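PDB 3GO2: putative L-alanine-DL-glutamate epimerase from Burkholderia xenovorans, which probably acts as a racemase or epimerase of the mandelate racemase/muconate lactonizing enzyme family and binds magnesium. Local coordinates for residues V119-S124 with P360-G365; G146-A151 with L206-G211; T164-H169 with R193-N198. One frame throughout, in Å; residues are numbered along the deposited sequence.

Contact 1 of 3, residues V119-S124 with P360-G365; sequences VPVYWS and PEYQNG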
loop_
_atom_site.group_PDB
_atom_site.type_symbol
_atom_site.label_atom_id
_atom_site.label_comp_id
_atom_site.label_asym_id
_atom_site.label_seq_id
_atom_site.Cartn_x
_atom_site.Cartn_y
_atom_site.Cartn_z
ATOM N N VAL A 119 -10.887 -23.872 -32.241
ATOM C CA VAL A 119 -10.826 -23.442 -30.846
ATOM C C VAL A 119 -10.973 -24.642 -29.922
ATOM O O VAL A 119 -11.981 -25.336 -29.976
ATOM C CB VAL A 119 -11.992 -22.432 -30.557
ATOM C CG1 VAL A 119 -12.003 -22.036 -29.096
ATOM C CG2 VAL A 119 -11.878 -21.187 -31.457
ATOM N N PRO A 120 -9.981 -24.901 -29.058
ATOM C CA PRO A 120 -10.201 -26.001 -28.117
ATOM C C PRO A 120 -11.331 -25.653 -27.166
ATOM O O PRO A 120 -11.455 -24.502 -26.717
ATOM C CB PRO A 120 -8.875 -26.117 -27.362
ATOM C CG PRO A 120 -7.891 -25.434 -28.244
ATOM C CD PRO A 120 -8.639 -24.316 -28.903
ATOM N N VAL A 121 -12.165 -26.652 -26.901
ATOM C CA VAL A 121 -13.273 -26.498 -25.988
ATOM C C VAL A 121 -13.170 -27.419 -24.790
ATOM O O VAL A 121 -12.343 -28.336 -24.734
ATOM C CB VAL A 121 -14.657 -26.682 -26.677
ATOM C CG1 VAL A 121 -14.837 -25.651 -27.768
ATOM C CG2 VAL A 121 -14.846 -28.103 -27.211
ATOM N N TYR A 122 -14.003 -27.128 -23.803
ATOM C CA TYR A 122 -14.338 -28.098 -22.767
ATOM C C TYR A 122 -15.837 -28.349 -22.804
ATOM O O TYR A 122 -16.621 -27.448 -23.115
ATOM C CB TYR A 122 -13.859 -27.652 -21.379
ATOM C CG TYR A 122 -14.520 -26.447 -20.711
ATOM C CD1 TYR A 122 -15.663 -26.593 -19.926
ATOM C CD2 TYR A 122 -13.981 -25.173 -20.845
ATOM C CE1 TYR A 122 -16.255 -25.513 -19.298
ATOM C CE2 TYR A 122 -14.558 -24.086 -20.195
ATOM C CZ TYR A 122 -15.678 -24.260 -19.420
ATOM O OH TYR A 122 -16.252 -23.164 -18.796
ATOM N N TRP A 123 -16.219 -29.597 -22.554
ATOM C CA TRP A 123 -17.602 -30.004 -22.490
ATOM C C TRP A 123 -18.109 -29.643 -21.095
ATOM O O TRP A 123 -17.737 -30.281 -20.088
ATOM C CB TRP A 123 -17.699 -31.520 -22.779
ATOM C CG TRP A 123 -19.039 -32.162 -22.621
ATOM C CD1 TRP A 123 -20.162 -31.643 -22.036
ATOM C CD2 TRP A 123 -19.392 -33.493 -23.040
ATOM N NE1 TRP A 123 -21.178 -32.567 -22.056
ATOM C CE2 TRP A 123 -20.728 -33.712 -22.661
ATOM C CE3 TRP A 123 -18.695 -34.514 -23.694
ATOM C CZ2 TRP A 123 -21.407 -34.923 -22.933
ATOM C CZ3 TRP A 123 -19.364 -35.710 -23.962
ATOM C CH2 TRP A 123 -20.697 -35.897 -23.584
ATOM N N SER A 124 -18.939 -28.608 -21.058
ATOM C CA SER A 124 -19.415 -28.037 -19.796
ATOM C C SER A 124 -20.666 -28.718 -19.267
ATOM O O SER A 124 -21.322 -29.485 -19.983
ATOM C CB SER A 124 -19.623 -26.540 -19.989
ATOM O OG SER A 124 -19.689 -25.851 -18.749
ATOM N N PRO A 360 -22.964 -25.743 -34.734
ATOM C CA PRO A 360 -21.524 -25.794 -34.569
ATOM C C PRO A 360 -20.962 -27.168 -34.880
ATOM O O PRO A 360 -21.617 -28.180 -34.623
ATOM C CB PRO A 360 -21.295 -25.492 -33.081
ATOM C CG PRO A 360 -22.591 -25.393 -32.482
ATOM C CD PRO A 360 -23.673 -25.461 -33.480
ATOM N N GLU A 361 -19.752 -27.172 -35.431
ATOM C CA GLU A 361 -19.062 -28.390 -35.812
ATOM C C GLU A 361 -17.828 -28.578 -34.949
ATOM O O GLU A 361 -17.006 -27.679 -34.850
ATOM C CB GLU A 361 -18.673 -28.344 -37.287
ATOM C CG GLU A 361 -19.882 -28.317 -38.238
ATOM C CD GLU A 361 -19.506 -28.203 -39.728
ATOM O OE1 GLU A 361 -18.296 -28.147 -40.059
ATOM O OE2 GLU A 361 -20.436 -28.165 -40.564
ATOM N N TYR A 362 -17.717 -29.753 -34.329
ATOM C CA TYR A 362 -16.545 -30.095 -33.521
ATOM C C TYR A 362 -15.772 -31.223 -34.202
ATOM O O TYR A 362 -16.377 -32.097 -34.825
ATOM C CB TYR A 362 -16.952 -30.538 -32.120
ATOM C CG TYR A 362 -17.785 -29.493 -31.418
ATOM C CD1 TYR A 362 -17.174 -28.426 -30.756
ATOM C CD2 TYR A 362 -19.155 -29.570 -31.406
ATOM C CE1 TYR A 362 -17.932 -27.448 -30.132
ATOM C CE2 TYR A 362 -19.935 -28.593 -30.779
ATOM C CZ TYR A 362 -19.306 -27.535 -30.125
ATOM O OH TYR A 362 -20.071 -26.556 -29.525
ATOM N N GLN A 363 -14.469 -31.162 -34.088
ATOM C CA GLN A 363 -13.579 -32.216 -34.572
ATOM C C GLN A 363 -12.396 -32.332 -33.634
ATOM O O GLN A 363 -11.744 -31.335 -33.337
ATOM C CB GLN A 363 -13.116 -31.879 -35.990
ATOM C CG GLN A 363 -12.187 -32.916 -36.642
ATOM C CD GLN A 363 -11.670 -32.444 -38.008
ATOM O OE1 GLN A 363 -12.356 -31.706 -38.733
ATOM N NE2 GLN A 363 -10.444 -32.839 -38.347
ATOM N N ASN A 364 -12.151 -33.550 -33.125
ATOM C CA ASN A 364 -11.012 -33.829 -32.249
ATOM C C ASN A 364 -10.934 -32.852 -31.082
ATOM O O ASN A 364 -9.868 -32.321 -30.777
ATOM C CB ASN A 364 -9.702 -33.781 -33.039
ATOM C CG ASN A 364 -8.493 -34.314 -32.245
ATOM O OD1 ASN A 364 -8.641 -35.101 -31.312
ATOM N ND2 ASN A 364 -7.288 -33.883 -32.629
ATOM N N GLY A 365 -12.082 -32.580 -30.481
ATOM C CA GLY A 365 -12.157 -31.756 -29.304
ATOM C C GLY A 365 -12.068 -30.270 -29.545
ATOM O O GLY A 365 -11.855 -29.517 -28.587
HETATM O O HOH W 1 -12.203 -30.624 -26.052
#
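Torsions on both partners set up the meeting of V121 with Y362 and G365. In V121 chi1 is -60°, which leaves CG1 anti to the carbonyl carbon and puts CG2 in the crowded position between N and C, on the side facing the other segment. There CG2 lies 3.6 Å from G365 O and 4.3 Å from Y362 CD1, an oblique approach to the tyrosine ring. On the opposing segment, N364 and G365 both have positive phi, with dihedrals matching a type I' turn. This turn links strand 362-363 to strand 366-368, and it brings G365 O to strand 118-123.

The one direct hydrogen bond runs from V121 N to G365 O; it is nearly straight (173°) but long at 3.3 Å, and so weak. It carries on the antiparallel ladder in which V119 pairs with L367, because the sum of the paired residue numbers stays the same. A water donates to both carbonyls, 2.6 Å from V121 O and 2.8 Å from G365 O.

Strand 118-123 lies between strands 342-344 and 366-368 in a mixed sheet and, through W123, also pairs with A161 of strand 161-168, consistent with a strand leading into the barrel. L367 packs against V121 and Y362, while Y362 OH is hydrogen-bonded to T344 OG1.

The chemistry is consistent with a ladder that opens at the turn, where a water replaces the second bond: that water supplies V121 O with the donor that G365 N, 7.1 Å from V121 O, does not.

Contact 2 of 3, residues G146-A151 with L206-G211; sequences GVKRTA and LRDGAG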
loop_
_atom_site.group_PDB
_atom_site.type_symbol
_atom_site.label_atom_id
_atom_site.label_comp_id
_atom_site.label_asym_id
_atom_site.label_seq_id
_atom_site.Cartn_x
_atom_site.Cartn_y
_atom_site.Cartn_z
ATOM N N GLY A 146 -22.858 -43.611 -13.203
ATOM C CA GLY A 146 -23.280 -42.755 -14.313
ATOM C C GLY A 146 -22.332 -41.589 -14.542
ATOM O O GLY A 146 -22.003 -41.237 -15.687
ATOM N N VAL A 147 -21.868 -41.013 -13.437
ATOM C CA VAL A 147 -20.840 -39.963 -13.478
ATOM C C VAL A 147 -19.609 -40.490 -14.206
ATOM O O VAL A 147 -19.102 -39.857 -15.133
ATOM C CB VAL A 147 -20.505 -39.463 -12.053
ATOM C CG1 VAL A 147 -19.287 -38.548 -12.038
ATOM C CG2 VAL A 147 -21.713 -38.744 -11.457
ATOM N N LYS A 148 -19.142 -41.676 -13.817
ATOM C CA LYS A 148 -17.988 -42.291 -14.444
ATOM C C LYS A 148 -18.236 -42.501 -15.936
ATOM O O LYS A 148 -17.405 -42.160 -16.762
ATOM C CB LYS A 148 -17.651 -43.626 -13.781
ATOM C CG LYS A 148 -16.463 -44.319 -14.400
ATOM C CD LYS A 148 -16.180 -45.617 -13.695
ATOM C CE LYS A 148 -15.063 -46.407 -14.382
ATOM N NZ LYS A 148 -14.519 -47.481 -13.497
ATOM N N ARG A 149 -19.386 -43.061 -16.277
ATOM C CA ARG A 149 -19.679 -43.347 -17.680
ATOM C C ARG A 149 -19.746 -42.108 -18.538
ATOM O O ARG A 149 -19.389 -42.163 -19.695
ATOM C CB ARG A 149 -20.978 -44.112 -17.813
ATOM C CG ARG A 149 -20.861 -45.542 -17.334
ATOM C CD ARG A 149 -22.086 -46.335 -17.772
ATOM N NE ARG A 149 -23.361 -45.739 -17.365
ATOM C CZ ARG A 149 -24.013 -46.025 -16.248
ATOM N NH1 ARG A 149 -25.170 -45.424 -15.986
ATOM N NH2 ARG A 149 -23.524 -46.910 -15.381
ATOM N N THR A 150 -20.226 -41.001 -17.964
ATOM C CA THR A 150 -20.285 -39.743 -18.702
ATOM C C THR A 150 -18.882 -39.243 -19.049
ATOM O O THR A 150 -18.650 -38.770 -20.162
ATOM C CB THR A 150 -21.061 -38.664 -17.927
ATOM O OG1 THR A 150 -22.353 -39.143 -17.552
ATOM C CG2 THR A 150 -21.244 -37.431 -18.767
ATOM N N ALA A 151 -17.945 -39.329 -18.099
ATOM C CA ALA A 151 -16.556 -38.955 -18.362
ATOM C C ALA A 151 -15.931 -39.888 -19.398
ATOM O O ALA A 151 -15.189 -39.435 -20.263
ATOM C CB ALA A 151 -15.744 -38.969 -17.091
ATOM N N LEU A 206 -15.521 -39.254 -11.689
ATOM C CA LEU A 206 -15.241 -38.575 -12.941
ATOM C C LEU A 206 -13.838 -38.853 -13.468
ATOM O O LEU A 206 -13.659 -39.103 -14.662
ATOM C CB LEU A 206 -15.472 -37.062 -12.775
ATOM C CG LEU A 206 -15.911 -36.318 -14.008
ATOM C CD1 LEU A 206 -17.339 -36.714 -14.434
ATOM C CD2 LEU A 206 -15.826 -34.801 -13.725
ATOM N N ARG A 207 -12.837 -38.827 -12.576
ATOM C CA ARG A 207 -11.462 -39.061 -12.964
ATOM C C ARG A 207 -11.245 -40.509 -13.435
ATOM O O ARG A 207 -10.490 -40.754 -14.395
ATOM C CB ARG A 207 -10.516 -38.760 -11.800
ATOM C CG ARG A 207 -9.053 -39.127 -12.058
ATOM C CD ARG A 207 -8.544 -38.484 -13.353
ATOM N NE ARG A 207 -8.390 -37.037 -13.213
ATOM C CZ ARG A 207 -8.277 -36.165 -14.219
ATOM N NH1 ARG A 207 -8.343 -36.552 -15.481
ATOM N NH2 ARG A 207 -8.100 -34.878 -13.938
ATOM N N ASP A 208 -11.891 -41.435 -12.739
ATOM C CA ASP A 208 -11.844 -42.876 -13.060
ATOM C C ASP A 208 -12.340 -43.088 -14.508
ATOM O O ASP A 208 -11.753 -43.868 -15.254
ATOM C CB ASP A 208 -12.700 -43.654 -12.038
ATOM C CG ASP A 208 -12.587 -45.173 -12.164
ATOM O OD1 ASP A 208 -11.649 -45.667 -12.825
ATOM O OD2 ASP A 208 -13.451 -45.873 -11.570
ATOM N N GLY A 209 -13.397 -42.377 -14.897
ATOM C CA GLY A 209 -13.929 -42.446 -16.263
ATOM C C GLY A 209 -13.152 -41.659 -17.307
ATOM O O GLY A 209 -13.002 -42.094 -18.464
ATOM N N ALA A 210 -12.640 -40.496 -16.904
ATOM C CA ALA A 210 -11.968 -39.577 -17.822
ATOM C C ALA A 210 -10.616 -40.108 -18.298
ATOM O O ALA A 210 -10.162 -39.781 -19.401
ATOM C CB ALA A 210 -11.759 -38.186 -17.145
ATOM N N GLY A 211 -9.985 -40.937 -17.471
ATOM C CA GLY A 211 -8.611 -41.300 -17.691
ATOM C C GLY A 211 -7.744 -40.133 -17.253
ATOM O O GLY A 211 -8.260 -39.075 -16.888
#
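A151 and G209 meet where two neighbouring outer helices of the barrel domain pack, 144-156 and 193-210 of the modified TIM barrel of the enolase superfamily. The axes of the short segments approach to 6.9 Å and cross at -34°. Such closeness is possible because G209 presents only backbone: its CA lies 3.5 Å from K148 O, and the CA-H...O contact is fairly straight, at 157°. One turn on, the methyl CB of A151 sits against the other helix's backbone, 3.2 Å from L206 O and 3.5 Å from A210 N, two atoms that are themselves joined by a helical hydrogen bond.

On one flank the contact is apolar. V147 CG1 touches L206 CD1 at 3.6 Å, the two side chains crossing at about a right angle. On the other flank it is ionic: K148, with CG anti to the backbone N (chi1 180°) and an extended chain beyond, passes G209 and brings NZ to 2.7 Å from D208 OD2, which it meets from above the carboxylate plane.

Outward from this first shell, I162 of strand 161-168 lies under A151 and L206, while H202 and A205 back V147. R207 NH1 ties the end of helix 193-210 to the residue after it, donating to G211 O at 2.9 Å, in the guanidinium plane, where positive phi at G211 ends the helix; V214 O is a second partner of the same nitrogen. Helix 144-156 has an internal tie: T150 OG1 donates to G146 O at 2.8 Å, reaching it from the face of the carbonyl opposite to the one used by T150 N.

Contact 3 of 3, residues T164-H169 with R193-N198; sequences TNIFIH and RKVLRN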
loop_
_atom_site.group_PDB
_atom_site.type_symbol
_atom_site.label_atom_id
_atom_site.label_comp_id
_atom_site.label_asym_id
_atom_site.label_seq_id
_atom_site.Cartn_x
_atom_site.Cartn_y
_atom_site.Cartn_z
ATOM N N THR A 164 -17.544 -29.987 -14.243
ATOM C CA THR A 164 -18.659 -30.378 -13.389
ATOM C C THR A 164 -18.912 -29.323 -12.304
ATOM O O THR A 164 -18.190 -28.328 -12.203
ATOM C CB THR A 164 -18.428 -31.778 -12.738
ATOM O OG1 THR A 164 -19.663 -32.245 -12.189
ATOM C CG2 THR A 164 -17.297 -31.752 -11.672
ATOM N N ASN A 165 -19.933 -29.571 -11.499
ATOM C CA ASN A 165 -20.346 -28.678 -10.405
ATOM C C ASN A 165 -20.363 -29.503 -9.103
ATOM O O ASN A 165 -19.627 -30.496 -8.992
ATOM C CB ASN A 165 -21.694 -28.063 -10.721
ATOM C CG ASN A 165 -21.676 -27.205 -11.980
ATOM O OD1 ASN A 165 -21.590 -25.953 -11.908
ATOM N ND2 ASN A 165 -21.752 -27.846 -13.128
ATOM N N ILE A 166 -21.150 -29.093 -8.122
ATOM C CA ILE A 166 -21.159 -29.747 -6.807
ATOM C C ILE A 166 -22.404 -30.630 -6.670
ATOM O O ILE A 166 -23.540 -30.142 -6.817
ATOM C CB ILE A 166 -21.149 -28.737 -5.638
ATOM C CG1 ILE A 166 -20.104 -27.636 -5.860
ATOM C CG2 ILE A 166 -20.901 -29.478 -4.280
ATOM C CD1 ILE A 166 -20.200 -26.487 -4.851
ATOM N N PHE A 167 -22.167 -31.911 -6.354
ATOM C CA PHE A 167 -23.227 -32.897 -6.243
ATOM C C PHE A 167 -23.142 -33.715 -4.977
ATOM O O PHE A 167 -22.057 -34.132 -4.562
ATOM C CB PHE A 167 -23.241 -33.829 -7.459
ATOM C CG PHE A 167 -23.678 -33.144 -8.687
ATOM C CD1 PHE A 167 -25.030 -32.938 -8.921
ATOM C CD2 PHE A 167 -22.756 -32.602 -9.567
ATOM C CE1 PHE A 167 -25.426 -32.244 -10.033
ATOM C CE2 PHE A 167 -23.183 -31.905 -10.678
ATOM C CZ PHE A 167 -24.512 -31.742 -10.889
ATOM N N ILE A 168 -24.331 -33.932 -4.406
ATOM C CA ILE A 168 -24.519 -34.738 -3.213
ATOM C C ILE A 168 -25.091 -36.100 -3.618
ATOM O O ILE A 168 -26.227 -36.191 -4.135
ATOM C CB ILE A 168 -25.498 -34.076 -2.240
ATOM C CG1 ILE A 168 -25.096 -32.619 -1.959
ATOM C CG2 ILE A 168 -25.627 -34.954 -0.938
ATOM C CD1 ILE A 168 -23.678 -32.432 -1.428
ATOM N N HIS A 169 -24.303 -37.130 -3.350
ATOM C CA HIS A 169 -24.569 -38.515 -3.780
ATOM C C HIS A 169 -25.064 -39.417 -2.650
ATOM O O HIS A 169 -25.765 -40.398 -2.909
ATOM C CB HIS A 169 -23.296 -39.146 -4.361
ATOM C CG HIS A 169 -22.949 -38.676 -5.742
ATOM N ND1 HIS A 169 -23.417 -39.297 -6.879
ATOM C CD2 HIS A 169 -22.180 -37.645 -6.164
ATOM C CE1 HIS A 169 -22.944 -38.665 -7.947
ATOM N NE2 HIS A 169 -22.191 -37.657 -7.537
ATOM N N ARG A 193 -18.510 -31.452 6.214
ATOM C CA ARG A 193 -17.957 -32.704 5.801
ATOM C C ARG A 193 -18.774 -33.338 4.710
ATOM O O ARG A 193 -18.198 -33.995 3.844
ATOM C CB ARG A 193 -17.861 -33.690 6.961
ATOM C CG ARG A 193 -16.724 -33.470 7.854
ATOM C CD ARG A 193 -16.706 -34.625 8.855
ATOM N NE ARG A 193 -15.967 -34.412 10.095
ATOM C CZ ARG A 193 -14.889 -33.658 10.269
ATOM N NH1 ARG A 193 -14.362 -32.919 9.283
ATOM N NH2 ARG A 193 -14.340 -33.623 11.489
ATOM N N LYS A 194 -20.082 -33.154 4.740
ATOM C CA LYS A 194 -20.945 -33.742 3.719
ATOM C C LYS A 194 -20.606 -33.210 2.332
ATOM O O LYS A 194 -20.490 -33.973 1.366
ATOM C CB LYS A 194 -22.422 -33.483 4.039
ATOM C CG LYS A 194 -23.383 -34.182 3.085
ATOM C CD LYS A 194 -24.828 -34.055 3.530
ATOM C CE LYS A 194 -25.560 -32.953 2.766
ATOM N NZ LYS A 194 -27.042 -33.060 2.920
ATOM N N VAL A 195 -20.451 -31.895 2.226
ATOM C CA VAL A 195 -20.098 -31.286 0.945
ATOM C C VAL A 195 -18.744 -31.811 0.488
ATOM O O VAL A 195 -18.549 -32.216 -0.676
ATOM C CB VAL A 195 -20.106 -29.740 1.040
ATOM C CG1 VAL A 195 -19.517 -29.118 -0.234
ATOM C CG2 VAL A 195 -21.536 -29.236 1.287
ATOM N N LEU A 196 -17.787 -31.834 1.410
ATOM C CA LEU A 196 -16.437 -32.197 1.041
ATOM C C LEU A 196 -16.343 -33.660 0.579
ATOM O O LEU A 196 -15.745 -33.945 -0.452
ATOM C CB LEU A 196 -15.464 -31.911 2.179
ATOM C CG LEU A 196 -15.312 -30.440 2.582
ATOM C CD1 LEU A 196 -14.482 -30.358 3.846
ATOM C CD2 LEU A 196 -14.669 -29.641 1.459
ATOM N N ARG A 197 -16.936 -34.587 1.331
ATOM C CA ARG A 197 -16.823 -35.998 0.937
ATOM C C ARG A 197 -17.584 -36.311 -0.362
ATOM O O ARG A 197 -17.161 -37.173 -1.139
ATOM C CB ARG A 197 -17.301 -36.917 2.057
ATOM C CG ARG A 197 -18.728 -36.914 2.315
ATOM C CD ARG A 197 -19.087 -37.949 3.390
ATOM N NE ARG A 197 -20.520 -37.913 3.593
ATOM C CZ ARG A 197 -21.151 -37.375 4.629
ATOM N NH1 ARG A 197 -20.491 -36.859 5.661
ATOM N NH2 ARG A 197 -22.473 -37.398 4.644
ATOM N N ASN A 198 -18.668 -35.595 -0.617
ATOM C CA ASN A 198 -19.418 -35.787 -1.859
ATOM C C ASN A 198 -18.692 -35.201 -3.071
ATOM O O ASN A 198 -18.656 -35.823 -4.123
ATOM C CB ASN A 198 -20.826 -35.242 -1.713
ATOM C CG ASN A 198 -21.714 -36.222 -1.018
ATOM O OD1 ASN A 198 -22.113 -37.238 -1.623
ATOM N ND2 ASN A 198 -21.961 -35.994 0.284
#
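H169 and N198 provide the polar part of this contact. H169 N donates to N198 OD1 at 2.8 Å with an N-H...O angle of 159°, approaching from above the carboxamide plane, 58° out of it. The chi1 of -82° sets N198 CG beside the backbone N of its own helix. The other end of the amide, ND2, turns back to K194 O at 2.7 Å, nearly in the amide plane. K194 O therefore takes two donors, N198 N and N198 ND2, from opposite faces. ND2 is also hydrogen-bonded to D170 OD1, so the amide's rotation is fixed at both ends. F167 O, by contrast, is a buried carbonyl with no polar partner in the model; N198 CB lies 3.3 Å from it.

Van der Waals contacts flank this anchor. I168 crosses N198 at about a right angle, its CD1 4.0 Å from N198 CB. Along the helix, K194 CE approaches I168 CG2 at 4.2 Å; the purely apolar pair is V195 CG1 with I166 CG2, at 4.3 Å.

Further links run to residues outside the segments: H169 NE2 is hydrogen-bonded to H202 ND1, and the H169 and F167 rings both meet the H202 ring.

Strand 161-168 followed, after an excursion that includes the short antiparallel strand 175-176, by helix 193-210 packed on it is a beta-alpha unit of the TIM barrel. N165, seen to bind fumarate in a structure of this protein, and I166, whose side chain is about 7 Å from those of N221 and R178, suggest that the contact backs the ligand site.

How the contacts relate
Along the chain, the segments of contacts 2 and 3 all fall between the two of contact 1, and both segments of contact 3 fall between those of contact 2. Contacts 2 and 3 share helix 193-210, whose start packs on strand 161-168 and whose end packs on helix 144-156. Their centres are about 16 Å apart, and they touch through V147 CG2 and H169 CE1 (3.7 Å). Contact 1 touches neither; its centre is about 18 Å from that of contact 2 and 27 Å from that of contact 3. It joins strand 118-123 to a hairpin from near the chain's end, so early and late parts of the barrel domain meet there, while contacts 2 and 3 hold the next helices and strand together.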